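Local coordinates for protein ATP-dependent DNA helicase uvsW (PDB 2OCA) that couples ATP hydrolysis to 3'-5' translocation and duplex DNA unwinding, driving branch migration of Holliday junctions in phage T4 recombination and repair, at residues 349-354 with 399-404; 419-424 with 450-455. The protein carries 1 engineered substitution. All coordinates share one frame; numbering follows the deposited sequence.

Contact 1: 349-354 with 399-404; sequences NAFVMF and IIIVAS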
loop_
_atom_site.group_PDB
_atom_site.type_symbol
_atom_site.label_atom_id
_atom_site.label_comp_id
_atom_site.label_asym_id
_atom_site.label_seq_id
_atom_site.Cartn_x
_atom_site.Cartn_y
_atom_site.Cartn_z
ATOM N N ASN A 349 9.074 -15.630 -12.713
ATOM C CA ASN A 349 10.474 -15.924 -12.970
ATOM C C ASN A 349 11.421 -15.194 -12.027
ATOM O O ASN A 349 11.263 -14.000 -11.767
ATOM C CB ASN A 349 10.810 -15.577 -14.421
ATOM C CG ASN A 349 9.810 -16.158 -15.402
ATOM O OD1 ASN A 349 9.508 -17.355 -15.368
ATOM N ND2 ASN A 349 9.289 -15.310 -16.285
ATOM N N ALA A 350 12.414 -15.926 -11.529
ATOM C CA ALA A 350 13.401 -15.381 -10.604
ATOM C C ALA A 350 14.836 -15.578 -11.085
ATOM O O ALA A 350 15.163 -16.563 -11.736
ATOM C CB ALA A 350 13.224 -16.014 -9.222
ATOM N N PHE A 351 15.682 -14.618 -10.737
ATOM C CA PHE A 351 17.102 -14.613 -11.074
ATOM C C PHE A 351 17.872 -14.690 -9.757
ATOM O O PHE A 351 17.734 -13.813 -8.907
ATOM C CB PHE A 351 17.456 -13.290 -11.746
ATOM C CG PHE A 351 17.910 -13.411 -13.165
ATOM C CD1 PHE A 351 17.203 -14.187 -14.078
ATOM C CD2 PHE A 351 19.008 -12.678 -13.614
ATOM C CE1 PHE A 351 17.583 -14.225 -15.426
ATOM C CE2 PHE A 351 19.398 -12.707 -14.949
ATOM C CZ PHE A 351 18.683 -13.482 -15.861
ATOM N N VAL A 352 18.665 -15.734 -9.565
ATOM C CA VAL A 352 19.452 -15.821 -8.345
ATOM C C VAL A 352 20.881 -15.419 -8.694
ATOM O O VAL A 352 21.584 -16.129 -9.406
ATOM C CB VAL A 352 19.436 -17.233 -7.753
ATOM C CG1 VAL A 352 20.340 -17.293 -6.531
ATOM C CG2 VAL A 352 18.021 -17.605 -7.372
ATOM N N MET A 353 21.301 -14.263 -8.200
ATOM C CA MET A 353 22.633 -13.764 -8.480
ATOM C C MET A 353 23.668 -14.300 -7.523
ATOM O O MET A 353 23.482 -14.273 -6.310
ATOM C CB MET A 353 22.662 -12.235 -8.410
ATOM C CG MET A 353 21.652 -11.540 -9.293
ATOM S SD MET A 353 21.875 -11.931 -11.028
ATOM C CE MET A 353 20.847 -13.426 -11.169
ATOM N N PHE A 354 24.768 -14.783 -8.078
ATOM C CA PHE A 354 25.862 -15.285 -7.268
ATOM C C PHE A 354 27.173 -14.804 -7.878
ATOM O O PHE A 354 27.221 -14.393 -9.040
ATOM C CB PHE A 354 25.853 -16.812 -7.204
ATOM C CG PHE A 354 26.192 -17.469 -8.496
ATOM C CD1 PHE A 354 25.193 -17.997 -9.303
ATOM C CD2 PHE A 354 27.517 -17.550 -8.922
ATOM C CE1 PHE A 354 25.505 -18.600 -10.518
ATOM C CE2 PHE A 354 27.842 -18.148 -10.135
ATOM C CZ PHE A 354 26.835 -18.676 -10.937
ATOM N N ILE A 399 10.158 -20.074 -13.956
ATOM C CA ILE A 399 11.537 -20.308 -14.367
ATOM C C ILE A 399 12.550 -19.659 -13.431
ATOM O O ILE A 399 12.628 -18.434 -13.354
ATOM C CB ILE A 399 11.791 -19.755 -15.780
ATOM C CG1 ILE A 399 10.996 -20.563 -16.803
ATOM C CG2 ILE A 399 13.285 -19.776 -16.093
ATOM C CD1 ILE A 399 11.117 -20.034 -18.219
ATOM N N ILE A 400 13.315 -20.477 -12.713
ATOM C CA ILE A 400 14.343 -19.948 -11.824
ATOM C C ILE A 400 15.659 -20.080 -12.568
ATOM O O ILE A 400 16.052 -21.172 -12.965
ATOM C CB ILE A 400 14.510 -20.756 -10.526
ATOM C CG1 ILE A 400 13.173 -20.920 -9.806
ATOM C CG2 ILE A 400 15.515 -20.052 -9.631
ATOM C CD1 ILE A 400 13.252 -21.838 -8.600
ATOM N N ILE A 401 16.344 -18.970 -12.768
ATOM C CA ILE A 401 17.617 -19.039 -13.451
ATOM C C ILE A 401 18.705 -18.551 -12.499
ATOM O O ILE A 401 18.626 -17.447 -11.961
ATOM C CB ILE A 401 17.580 -18.220 -14.772
ATOM C CG1 ILE A 401 18.691 -17.180 -14.793
ATOM C CG2 ILE A 401 16.216 -17.593 -14.961
ATOM C CD1 ILE A 401 20.043 -17.772 -15.077
ATOM N N VAL A 402 19.701 -19.409 -12.278
ATOM C CA VAL A 402 20.834 -19.116 -11.404
ATOM C C VAL A 402 22.005 -18.604 -12.241
ATOM O O VAL A 402 22.657 -19.378 -12.931
ATOM C CB VAL A 402 21.287 -20.379 -10.677
ATOM C CG1 VAL A 402 22.444 -20.061 -9.759
ATOM C CG2 VAL A 402 20.135 -20.969 -9.908
ATOM N N ALA A 403 22.281 -17.308 -12.180
ATOM C CA ALA A 403 23.366 -16.751 -12.976
ATOM C C ALA A 403 24.339 -15.923 -12.159
ATOM O O ALA A 403 24.104 -15.660 -10.988
ATOM C CB ALA A 403 22.794 -15.910 -14.102
ATOM N N SER A 404 25.440 -15.522 -12.786
ATOM C CA SER A 404 26.438 -14.709 -12.112
ATOM C C SER A 404 26.219 -13.260 -12.535
ATOM O O SER A 404 25.607 -13.004 -13.573
ATOM C CB SER A 404 27.847 -15.157 -12.496
ATOM O OG SER A 404 28.168 -14.746 -13.808
#
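Phe351 and Ile401 lie side by side on one surface of the parallel beta-sheet in the second, C-terminal RecA-like domain of this helicase, where strands 349-354 and 400-404 are neighbours. Their side chains point the same way, and the CD1-CE1 side of the phenyl ring runs obliquely alongside CG1 and CG2 of Ile401. The same surface carries Met353, whose chain bends at chi2 and chi3 and brings its methyl CE to 4.3 Å from Ala403 CB; beyond the pair, Ile401 and Ala403 continue onto Val377 of the edge strand 374-377. On the other surface, Val352 stands beside Ile400, CG2 to CG2 4.2 Å, and helix 330-344 covers both through Ala340. Five parallel-type backbone bonds join the strands, zigzagging from Ala350 N to Ile399 O at one end to Phe354 N and Ala403 O at the other.

Both ends of the pairing are finished by side chains. Phe354 CG sits between its backbone N and carbonyl carbon (chi1 69°), which swings the ring back across the neighbouring strand. There Val402 CG1 meets the ring edge 3.5 Å from Phe354 CD1, the two side chains crossing at about a right angle, while Ser404 lies over one face, its CB off-centre in a CH-pi contact. Ser404 is also the N-cap of helix 405-410, and Val407 N gives a weak hydrogen bond to its OG. At the opposite end both polar atoms of the Asn349 amide are bonded: ND2 donates to Asn416 O and Gly396 O, and a lone pair of OD1, in the carbonyl plane, accepts Ile399 N at 3.1 Å with an N-H...O angle of 155°.

Contact 2: 419-424 with 450-455; sequences HVVLAH and TVWDLI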
loop_
_atom_site.group_PDB
_atom_site.type_symbol
_atom_site.label_atom_id
_atom_site.label_comp_id
_atom_site.label_asym_id
_atom_site.label_seq_id
_atom_site.Cartn_x
_atom_site.Cartn_y
_atom_site.Cartn_z
ATOM N N HIS A 419 11.690 -11.350 -10.488
ATOM C CA HIS A 419 12.522 -11.262 -9.298
ATOM C C HIS A 419 14.015 -11.431 -9.527
ATOM O O HIS A 419 14.450 -12.163 -10.412
ATOM C CB HIS A 419 12.067 -12.305 -8.293
ATOM C CG HIS A 419 10.610 -12.230 -7.973
ATOM N ND1 HIS A 419 10.099 -11.382 -7.016
ATOM C CD2 HIS A 419 9.551 -12.889 -8.497
ATOM C CE1 HIS A 419 8.789 -11.522 -6.960
ATOM N NE2 HIS A 419 8.430 -12.431 -7.849
ATOM N N VAL A 420 14.794 -10.733 -8.712
ATOM C CA VAL A 420 16.248 -10.811 -8.753
ATOM C C VAL A 420 16.671 -10.962 -7.293
ATOM O O VAL A 420 16.452 -10.071 -6.475
ATOM C CB VAL A 420 16.877 -9.535 -9.358
ATOM C CG1 VAL A 420 18.390 -9.636 -9.337
ATOM C CG2 VAL A 420 16.398 -9.354 -10.783
ATOM N N VAL A 421 17.249 -12.112 -6.969
ATOM C CA VAL A 421 17.695 -12.400 -5.610
ATOM C C VAL A 421 19.204 -12.280 -5.492
ATOM O O VAL A 421 19.932 -13.107 -6.030
ATOM C CB VAL A 421 17.297 -13.831 -5.194
ATOM C CG1 VAL A 421 17.667 -14.075 -3.746
ATOM C CG2 VAL A 421 15.814 -14.042 -5.432
ATOM N N LEU A 422 19.674 -11.254 -4.795
ATOM C CA LEU A 422 21.109 -11.066 -4.615
ATOM C C LEU A 422 21.586 -12.053 -3.554
ATOM O O LEU A 422 21.476 -11.789 -2.361
ATOM C CB LEU A 422 21.404 -9.639 -4.160
ATOM C CG LEU A 422 20.791 -8.514 -4.990
ATOM C CD1 LEU A 422 21.256 -7.163 -4.457
ATOM C CD2 LEU A 422 21.194 -8.687 -6.451
ATOM N N ALA A 423 22.115 -13.191 -3.989
ATOM C CA ALA A 423 22.581 -14.212 -3.058
ATOM C C ALA A 423 23.954 -13.857 -2.510
ATOM O O ALA A 423 24.394 -14.421 -1.507
ATOM C CB ALA A 423 22.623 -15.561 -3.741
ATOM N N HIS A 424 24.632 -12.932 -3.178
ATOM C CA HIS A 424 25.939 -12.500 -2.724
ATOM C C HIS A 424 25.832 -11.006 -2.459
ATOM O O HIS A 424 26.036 -10.178 -3.351
ATOM C CB HIS A 424 27.010 -12.759 -3.783
ATOM C CG HIS A 424 28.409 -12.624 -3.265
ATOM N ND1 HIS A 424 29.092 -13.670 -2.683
ATOM C CD2 HIS A 424 29.239 -11.555 -3.210
ATOM C CE1 HIS A 424 30.284 -13.253 -2.294
ATOM N NE2 HIS A 424 30.398 -11.974 -2.601
ATOM N N THR A 450 10.990 -6.950 -8.615
ATOM C CA THR A 450 11.392 -6.690 -7.246
ATOM C C THR A 450 12.746 -7.356 -6.971
ATOM O O THR A 450 12.966 -8.524 -7.313
ATOM C CB THR A 450 10.332 -7.203 -6.250
ATOM O OG1 THR A 450 10.979 -7.837 -5.139
ATOM C CG2 THR A 450 9.395 -8.182 -6.929
ATOM N N VAL A 451 13.654 -6.587 -6.373
ATOM C CA VAL A 451 14.988 -7.061 -6.036
ATOM C C VAL A 451 15.071 -7.435 -4.568
ATOM O O VAL A 451 14.798 -6.620 -3.696
ATOM C CB VAL A 451 16.042 -5.978 -6.302
ATOM C CG1 VAL A 451 17.403 -6.452 -5.837
ATOM C CG2 VAL A 451 16.060 -5.634 -7.770
ATOM N N TRP A 452 15.459 -8.667 -4.293
ATOM C CA TRP A 452 15.586 -9.110 -2.916
ATOM C C TRP A 452 17.001 -8.918 -2.413
ATOM O O TRP A 452 17.895 -9.685 -2.749
ATOM C CB TRP A 452 15.196 -10.570 -2.805
ATOM C CG TRP A 452 13.817 -10.791 -3.280
ATOM C CD1 TRP A 452 13.388 -10.819 -4.578
ATOM C CD2 TRP A 452 12.662 -10.997 -2.469
ATOM N NE1 TRP A 452 12.037 -11.036 -4.624
ATOM C CE2 TRP A 452 11.562 -11.150 -3.342
ATOM C CE3 TRP A 452 12.446 -11.063 -1.085
ATOM C CZ2 TRP A 452 10.264 -11.372 -2.880
ATOM C CZ3 TRP A 452 11.163 -11.279 -0.623
ATOM C CH2 TRP A 452 10.083 -11.432 -1.521
ATOM N N ASP A 453 17.197 -7.876 -1.613
ATOM C CA ASP A 453 18.501 -7.583 -1.051
ATOM C C ASP A 453 18.643 -8.299 0.297
ATOM O O ASP A 453 18.049 -7.889 1.291
ATOM C CB ASP A 453 18.663 -6.066 -0.884
ATOM C CG ASP A 453 19.962 -5.688 -0.194
ATOM O OD1 ASP A 453 20.876 -6.547 -0.153
ATOM O OD2 ASP A 453 20.069 -4.538 0.300
ATOM N N LEU A 454 19.424 -9.372 0.320
ATOM C CA LEU A 454 19.613 -10.136 1.544
ATOM C C LEU A 454 20.720 -9.565 2.427
ATOM O O LEU A 454 21.862 -9.382 2.005
ATOM C CB LEU A 454 19.904 -11.600 1.212
ATOM C CG LEU A 454 18.967 -12.258 0.183
ATOM C CD1 LEU A 454 19.382 -13.708 -0.018
ATOM C CD2 LEU A 454 17.505 -12.191 0.641
ATOM N N ILE A 455 20.353 -9.261 3.663
ATOM C CA ILE A 455 21.287 -8.729 4.627
ATOM C C ILE A 455 21.464 -9.821 5.653
ATOM O O ILE A 455 20.494 -10.292 6.236
ATOM C CB ILE A 455 20.727 -7.488 5.316
ATOM C CG1 ILE A 455 20.398 -6.424 4.270
ATOM C CG2 ILE A 455 21.730 -6.957 6.326
ATOM C CD1 ILE A 455 19.810 -5.152 4.859
#
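Strands 419-422 and 450-455 run nearly parallel, their axes 4.7 Å apart, joined by backbone bonds from Val420 N to Thr450 O, Trp452 N to Val420 O (2.8 Å) and Leu422 N to Trp452 O. On one surface His419 and Trp452 lie side by side. The indole NE1 donates to His419 ND1 at 3.1 Å in a nearly straight bond (171°). The acceptor is in the indole plane, whereas the indole nitrogen is tilted 31° from the imidazole plane; the rings meet rim to rim, with their planes at 45°. As acceptor, ND1 is probably unprotonated, and NE2 has a weak hydrogen bond to Glu348 OE1. Thr450 lies against both rings, its CG2 beside the ND1-CE1 side of His419 and its OG1 over one face of the indole, toward the rim. Val421 CG2 approaches Trp452 CD1 obliquely, and Leu343 of helix 330-344 touches both aromatic residues.

Farther along, Leu454 turns CG beside its backbone N, placing CD1 4.1 Å from Val421 CG1. Leu454 CG itself lies 3.6 Å from Leu422 O. The surface carrying Val420, Leu422 and Val451 is mostly aliphatic: Leu422 CG packs against Val451 CG1 at 4.1 Å, and Val420 and Val451 both reach Ile436 of helix 431-440. Asp453, also on it, has its carboxylate held by a salt bridge to Arg484 and a hydrogen bond to Tyr488. With helix 431-440 linking the two strands and covering their shared surface, this is a beta-alpha-beta crossover of the C-terminal RecA-like helicase domain.

In the fold
Contacts 1 and 2 are adjacent parts of one seven-stranded parallel sheet, their centres 10 Å apart. Strand 349-354 borders strand 417-422, so four consecutive strands run 400-404, 349-354, 417-422, 450-457. The seam between the contacts is closed by probable backbone hydrogen bonds, Phe351 N to His419 O at 2.8 Å and Phe351 O to Val421 N at 2.6 Å. Packing crosses it on both surfaces: Met353 CG meets Val420 CG1 at 3.8 Å, and Ala350 CB meets His419 CB at 4.0 Å. Contact 1 lies away from the predicted ATP site; in contact 2 the Thr450 side chain is about 11 Å from that of Ser138 in this site, which carries the engineered substitution.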